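Local coordinates for insecticidal crystal protein Cry35Ab1 (Bacillus thuringiensis, PDB 4JP0) that acts as one component of a two-protein insecticidal toxin against western corn rootworm larvae, requiring its partner protein for maximal toxicity, at residues Y321-N324 with G325-R329. Numbering follows the deposited sequence.
Sequences YRYN and GSEIR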
loop_
_atom_site.group_PDB
_atom_site.type_symbol
_atom_site.label_atom_id
_atom_site.label_comp_id
_atom_site.label_asym_id
_atom_site.label_seq_id
_atom_site.Cartn_x
_atom_site.Cartn_y
_atom_site.Cartn_z
ATOM N N TYR A 321 1.357 -3.050 -9.400
ATOM C CA TYR A 321 1.142 -3.151 -10.846
ATOM C C TYR A 321 0.795 -1.827 -11.521
ATOM O O TYR A 321 -0.007 -1.028 -10.976
ATOM C CB TYR A 321 -0.051 -4.076 -11.110
ATOM C CG TYR A 321 0.104 -5.480 -10.526
ATOM C CD1 TYR A 321 -0.136 -5.717 -9.177
ATOM C CD2 TYR A 321 0.517 -6.546 -11.319
ATOM C CE1 TYR A 321 0.006 -6.960 -8.644
ATOM C CE2 TYR A 321 0.643 -7.831 -10.778
ATOM C CZ TYR A 321 0.406 -8.017 -9.443
ATOM O OH TYR A 321 0.544 -9.278 -8.877
ATOM N N ARG A 322 1.415 -1.593 -12.684
ATOM C CA ARG A 322 0.985 -0.522 -13.567
ATOM C C ARG A 322 -0.339 -1.010 -14.126
ATOM O O ARG A 322 -0.560 -2.219 -14.226
ATOM C CB ARG A 322 1.855 -0.428 -14.793
ATOM C CG ARG A 322 3.170 0.170 -14.651
ATOM C CD ARG A 322 3.795 0.531 -16.010
ATOM N NE ARG A 322 5.234 0.599 -15.837
ATOM C CZ ARG A 322 6.120 0.221 -16.723
ATOM N NH1 ARG A 322 5.734 -0.258 -17.908
ATOM N NH2 ARG A 322 7.409 0.336 -16.409
ATOM N N TYR A 323 -1.226 -0.106 -14.513
ATOM C CA TYR A 323 -2.461 -0.578 -15.134
ATOM C C TYR A 323 -2.773 0.191 -16.354
ATOM O O TYR A 323 -3.251 1.363 -16.204
ATOM C CB TYR A 323 -3.694 -0.496 -14.248
ATOM C CG TYR A 323 -4.841 -1.230 -14.932
ATOM C CD1 TYR A 323 -4.975 -2.599 -14.793
ATOM C CD2 TYR A 323 -5.716 -0.578 -15.796
ATOM C CE1 TYR A 323 -5.980 -3.294 -15.403
ATOM C CE2 TYR A 323 -6.760 -1.291 -16.442
ATOM C CZ TYR A 323 -6.869 -2.652 -16.230
ATOM O OH TYR A 323 -7.859 -3.417 -16.815
ATOM N N ASN A 324 -2.536 -0.507 -17.496
ATOM C CA ASN A 324 -2.640 -0.081 -18.912
ATOM C C ASN A 324 -3.646 -0.861 -19.750
ATOM O O ASN A 324 -3.366 -1.093 -20.923
ATOM C CB ASN A 324 -1.293 -0.347 -19.643
ATOM C CG ASN A 324 -1.098 -1.870 -20.079
ATOM O OD1 ASN A 324 -1.760 -2.769 -19.574
ATOM N ND2 ASN A 324 -0.163 -2.122 -21.016
ATOM N N GLY A 325 -4.791 -1.246 -19.193
ATOM C CA GLY A 325 -5.681 -2.154 -19.896
ATOM C C GLY A 325 -5.379 -3.588 -19.458
ATOM O O GLY A 325 -6.124 -4.504 -19.792
ATOM N N SER A 326 -4.239 -3.762 -18.791
ATOM C CA SER A 326 -3.803 -5.015 -18.185
ATOM C C SER A 326 -2.842 -4.639 -17.070
ATOM O O SER A 326 -2.380 -3.506 -17.023
ATOM C CB SER A 326 -3.125 -5.959 -19.193
ATOM O OG SER A 326 -1.760 -5.624 -19.425
ATOM N N GLU A 327 -2.571 -5.573 -16.156
ATOM C CA GLU A 327 -1.706 -5.306 -15.019
ATOM C C GLU A 327 -0.262 -5.697 -15.350
ATOM O O GLU A 327 -0.006 -6.835 -15.789
ATOM C CB GLU A 327 -2.175 -6.142 -13.816
ATOM C CG GLU A 327 -3.617 -5.819 -13.412
ATOM C CD GLU A 327 -4.167 -6.749 -12.360
ATOM O OE1 GLU A 327 -3.494 -7.717 -11.988
ATOM O OE2 GLU A 327 -5.265 -6.499 -11.888
ATOM N N ILE A 328 0.677 -4.787 -15.109
ATOM C CA ILE A 328 2.102 -5.073 -15.309
ATOM C C ILE A 328 2.803 -4.950 -13.961
ATOM O O ILE A 328 2.850 -3.884 -13.391
ATOM C CB ILE A 328 2.720 -4.068 -16.333
ATOM C CG1 ILE A 328 2.061 -4.279 -17.701
ATOM C CG2 ILE A 328 4.246 -4.284 -16.456
ATOM C CD1 ILE A 328 2.422 -3.197 -18.760
ATOM N N ARG A 329 3.320 -6.050 -13.433
ATOM C CA ARG A 329 3.913 -6.015 -12.109
ATOM C C ARG A 329 5.263 -5.322 -12.151
ATOM O O ARG A 329 6.101 -5.655 -13.002
ATOM C CB ARG A 329 4.067 -7.452 -11.554
ATOM C CG ARG A 329 4.296 -7.505 -10.062
ATOM C CD ARG A 329 4.434 -8.942 -9.493
ATOM N NE ARG A 329 5.606 -9.599 -10.056
ATOM C CZ ARG A 329 5.724 -10.889 -10.299
ATOM N NH1 ARG A 329 4.748 -11.727 -10.005
ATOM N NH2 ARG A 329 6.855 -11.356 -10.828
#
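The tight turn of the antiparallel β hairpin formed by strands 307-323 and 327-346 brings Tyr321 against Arg329 and Asn324 against Ser326. Arg322 and Ile328 make the hydrogen-bonded pair, Arg322 N giving to Ile328 O (2.8 Å) and Ile328 N to Arg322 O (3.0 Å). Nearer the turn, Asn324 N donates to Ser326 O (3.0 Å).

Between them Gly325 adopts a positive phi (94°), at which a CB would press on the carbonyl O of Asn324; the backbone here calls for glycine. Asn324 folds its amide back over the loop, where OD1 accepts the Ser326 hydroxyl on a lone pair (OG to OD1, 2.9 Å). A weak, bent bond from Ser326 N to the same OD1 gives the geometry of an Asx turn. Asn324 ND2 rests against Ile328 CD1 (3.6 Å), the two side chains meeting nearly at right angles.

Arg322 and Ile328 lie on one face of the hairpin; Tyr321, Tyr323, Glu327 and Arg329 share the other. With CG anti to the backbone N (chi1 -171°), the Tyr323 ring lays one face against the turn backbone, over Gly325 N and Ser326 N, and its edge meets Glu327 CG (3.8 Å from CD1). The Tyr321 ring sits between Arg329 and Glu327: Arg329 CG forms a CH-pi contact over one face, 4.1 Å from the centroid, and Glu327 OE1 lies over the rim of the opposite face. That carboxylate is salt-bridged to Lys206, which also makes a cation-pi contact with Tyr321, while the bend at chi3 (63°) carries the Arg329 guanidinium clear of the ring.

Arg322 is salt-bridged to Asp188. This is the tight end of a surface hairpin in the elongated antiparallel sheet of the toxin_10 family protein.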